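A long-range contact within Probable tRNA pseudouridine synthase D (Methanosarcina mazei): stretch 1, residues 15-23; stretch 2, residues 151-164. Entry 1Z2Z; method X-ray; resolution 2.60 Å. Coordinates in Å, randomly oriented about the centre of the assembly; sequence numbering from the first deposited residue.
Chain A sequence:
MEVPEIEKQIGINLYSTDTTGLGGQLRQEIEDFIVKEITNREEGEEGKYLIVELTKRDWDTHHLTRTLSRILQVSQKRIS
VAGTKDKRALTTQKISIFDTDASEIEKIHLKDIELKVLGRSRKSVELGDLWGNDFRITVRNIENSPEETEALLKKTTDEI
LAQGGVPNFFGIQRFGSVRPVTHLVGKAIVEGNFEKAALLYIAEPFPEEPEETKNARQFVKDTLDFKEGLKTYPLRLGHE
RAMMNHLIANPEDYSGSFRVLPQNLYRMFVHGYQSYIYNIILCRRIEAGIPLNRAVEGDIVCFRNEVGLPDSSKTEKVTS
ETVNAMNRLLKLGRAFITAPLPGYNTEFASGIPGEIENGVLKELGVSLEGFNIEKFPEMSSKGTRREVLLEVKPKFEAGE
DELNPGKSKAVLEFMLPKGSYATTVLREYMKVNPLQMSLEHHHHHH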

# COMPACT_ATOMS: atom_id res chain seq x y z
N TYR A 15 17.09 -3.94 2.58
CA TYR A 15 16.99 -2.63 1.95
C TYR A 15 17.81 -2.59 0.66
O TYR A 15 18.98 -2.98 0.67
CB TYR A 15 17.54 -1.56 2.91
CG TYR A 15 16.83 -1.47 4.25
CD1 TYR A 15 15.68 -0.69 4.40
CD2 TYR A 15 17.33 -2.13 5.37
CE1 TYR A 15 15.06 -0.56 5.64
CE2 TYR A 15 16.71 -1.99 6.63
CZ TYR A 15 15.58 -1.21 6.75
OH TYR A 15 14.95 -1.06 7.96
N SER A 16 17.22 -2.12 -0.43
CA SER A 16 17.94 -2.04 -1.70
C SER A 16 19.17 -1.13 -1.55
O SER A 16 20.14 -1.22 -2.30
CB SER A 16 17.03 -1.50 -2.80
OG SER A 16 17.08 -0.09 -2.88
N THR A 17 19.12 -0.24 -0.56
CA THR A 17 20.22 0.67 -0.30
C THR A 17 21.01 0.18 0.91
O THR A 17 20.44 -0.35 1.86
CB THR A 17 19.70 2.08 -0.00
OG1 THR A 17 18.91 2.05 1.20
CG2 THR A 17 18.84 2.59 -1.15
N ASP A 18 22.33 0.36 0.88
CA ASP A 18 23.18 -0.06 2.00
C ASP A 18 23.54 1.11 2.92
O ASP A 18 24.43 1.01 3.76
CB ASP A 18 24.47 -0.68 1.46
CG ASP A 18 25.23 0.28 0.57
OD1 ASP A 18 25.33 0.01 -0.65
OD2 ASP A 18 25.71 1.31 1.09
N THR A 19 22.84 2.23 2.74
CA THR A 19 23.08 3.41 3.57
C THR A 19 22.54 3.17 4.97
O THR A 19 21.75 2.25 5.20
CB THR A 19 22.37 4.65 3.00
OG1 THR A 19 21.03 4.30 2.62
CG2 THR A 19 23.13 5.18 1.80
N THR A 20 22.98 4.00 5.91
CA THR A 20 22.55 3.86 7.29
C THR A 20 21.18 4.46 7.51
O THR A 20 20.80 5.45 6.88
CB THR A 20 23.60 4.49 8.25
OG1 THR A 20 23.12 4.42 9.59
CG2 THR A 20 23.87 5.92 7.87
N GLY A 21 20.43 3.84 8.42
CA GLY A 21 19.10 4.28 8.74
C GLY A 21 19.08 5.67 9.33
O GLY A 21 19.48 5.88 10.48
N LEU A 22 18.62 6.61 8.52
CA LEU A 22 18.52 8.01 8.90
C LEU A 22 17.79 8.17 10.22
O LEU A 22 18.05 9.10 10.97
CB LEU A 22 17.79 8.75 7.79
CG LEU A 22 17.93 10.26 7.70
CD1 LEU A 22 17.63 10.69 6.27
CD2 LEU A 22 17.00 10.93 8.70
N GLY A 23 16.88 7.24 10.51
CA GLY A 23 16.13 7.29 11.75
C GLY A 23 15.26 8.53 11.83
O GLY A 23 14.88 9.09 10.80
N ALA A 151 24.81 14.51 3.57
CA ALA A 151 25.69 13.57 2.88
C ALA A 151 25.07 12.17 2.96
O ALA A 151 25.19 11.38 2.03
CB ALA A 151 27.07 13.57 3.53
N LEU A 152 24.41 11.88 4.07
CA LEU A 152 23.78 10.58 4.24
C LEU A 152 22.62 10.48 3.26
O LEU A 152 22.30 9.41 2.76
CB LEU A 152 23.27 10.43 5.68
CG LEU A 152 23.11 9.03 6.28
CD1 LEU A 152 22.76 9.16 7.76
CD2 LEU A 152 22.05 8.23 5.55
N LEU A 153 22.00 11.62 2.98
CA LEU A 153 20.87 11.69 2.05
C LEU A 153 21.31 11.52 0.61
O LEU A 153 20.68 10.80 -0.17
CB LEU A 153 20.14 13.03 2.20
CG LEU A 153 19.25 13.25 3.43
CD1 LEU A 153 18.92 14.73 3.58
CD2 LEU A 153 17.97 12.43 3.30
N LYS A 154 22.40 12.20 0.25
CA LYS A 154 22.92 12.14 -1.11
C LYS A 154 23.31 10.73 -1.51
O LYS A 154 23.13 10.32 -2.65
CB LYS A 154 24.12 13.08 -1.26
CG LYS A 154 24.61 13.24 -2.71
CD LYS A 154 25.61 12.15 -3.11
CE LYS A 154 25.70 11.99 -4.63
NZ LYS A 154 24.47 11.36 -5.21
N LYS A 155 23.86 9.98 -0.56
CA LYS A 155 24.27 8.61 -0.83
C LYS A 155 23.04 7.73 -1.01
O LYS A 155 22.95 6.97 -1.98
CB LYS A 155 25.16 8.08 0.31
CG LYS A 155 26.36 7.25 -0.16
CD LYS A 155 27.01 6.49 1.00
CE LYS A 155 28.31 5.79 0.58
NZ LYS A 155 28.16 4.84 -0.57
N THR A 156 22.09 7.83 -0.09
CA THR A 156 20.87 7.03 -0.17
C THR A 156 20.14 7.33 -1.47
O THR A 156 19.55 6.44 -2.08
CB THR A 156 19.91 7.32 1.01
OG1 THR A 156 20.64 7.32 2.25
CG2 THR A 156 18.82 6.25 1.07
N THR A 157 20.20 8.59 -1.88
CA THR A 157 19.57 9.07 -3.12
C THR A 157 20.29 8.45 -4.32
O THR A 157 19.67 7.77 -5.14
CB THR A 157 19.67 10.61 -3.23
OG1 THR A 157 19.00 11.22 -2.12
CG2 THR A 157 19.05 11.10 -4.53
N ASP A 158 21.60 8.69 -4.42
CA ASP A 158 22.42 8.17 -5.50
C ASP A 158 22.12 6.71 -5.81
O ASP A 158 21.83 6.36 -6.96
CB ASP A 158 23.91 8.29 -5.18
CG ASP A 158 24.74 7.17 -5.82
OD1 ASP A 158 24.80 6.05 -5.25
OD2 ASP A 158 25.33 7.39 -6.90
N GLU A 159 22.21 5.85 -4.81
CA GLU A 159 21.94 4.44 -5.05
C GLU A 159 20.56 4.28 -5.61
O GLU A 159 20.33 3.48 -6.52
CB GLU A 159 22.08 3.62 -3.76
CG GLU A 159 23.53 3.28 -3.43
CD GLU A 159 23.68 2.48 -2.16
OE1 GLU A 159 23.08 1.38 -2.05
OE2 GLU A 159 24.40 2.94 -1.25
N ILE A 160 19.63 5.08 -5.10
CA ILE A 160 18.25 5.02 -5.56
C ILE A 160 18.15 5.43 -7.02
O ILE A 160 17.63 4.70 -7.86
CB ILE A 160 17.35 5.92 -4.71
CG1 ILE A 160 17.17 5.30 -3.33
CG2 ILE A 160 16.00 6.09 -5.39
CD1 ILE A 160 16.30 6.11 -2.41
N LEU A 161 18.68 6.61 -7.32
CA LEU A 161 18.65 7.13 -8.67
C LEU A 161 19.25 6.11 -9.63
O LEU A 161 18.77 5.93 -10.74
CB LEU A 161 19.41 8.45 -8.74
CG LEU A 161 18.66 9.68 -9.26
CD1 LEU A 161 17.27 9.80 -8.62
CD2 LEU A 161 19.48 10.92 -8.97
N ALA A 162 20.30 5.43 -9.17
CA ALA A 162 21.00 4.42 -9.97
C ALA A 162 20.22 3.12 -10.13
O ALA A 162 20.13 2.58 -11.23
CB ALA A 162 22.36 4.13 -9.34
N GLN A 163 19.67 2.62 -9.03
CA GLN A 163 18.91 1.38 -9.08
C GLN A 163 17.58 1.59 -9.80
O GLN A 163 16.85 0.63 -10.07
CB GLN A 163 18.63 0.88 -7.66
CG GLN A 163 17.78 -0.37 -7.67
CD GLN A 163 17.23 -0.71 -6.31
OE1 GLN A 163 16.55 0.11 -5.68
NE2 GLN A 163 17.49 -1.94 -5.86
N GLY A 164 17.26 2.85 -10.09
CA GLY A 164 16.02 3.15 -10.77
C GLY A 164 14.93 3.71 -9.86
O GLY A 164 13.98 4.34 -10.31

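Two hydrogen bonds anchor the irregular segment 15-23 to the helix of stretch 2. The backbone N of D18 donates to OE1 of E159 at 3.2 Å, in nearly straight geometry. E159 suits this place because its CB points toward the loop and its side chain is long enough to bring the carboxylate to a backbone amide. In the second bond, OG1 of T19 donates to OG1 of T156 at 3.1 Å. T156 OG1 in turn donates to the carbonyl O of L152, 2.7 Å away, so the pair continues into the helix backbone.

One contact is unfavourable on its face. D18 OD1 lies 3.0 Å from E159 OE1, and both are acceptors of like charge. D18 is exposed.

Packing accounts for much of the remaining contact. The methyl CG2 of T19 rests 3.8 Å from CB of K155, while T17 CG2 sits 3.9 Å from CG1 of I160. Threonine thus offers a methyl as well as a hydroxyl at these buried positions. L152 packs against T20, with its CD1 3.4 Å from T20 CG2. L22 CD1 meets L153 CD2 at 3.5 Å; both leucines are buried. The contact buries 594 Å² between the two stretches, both sides summed.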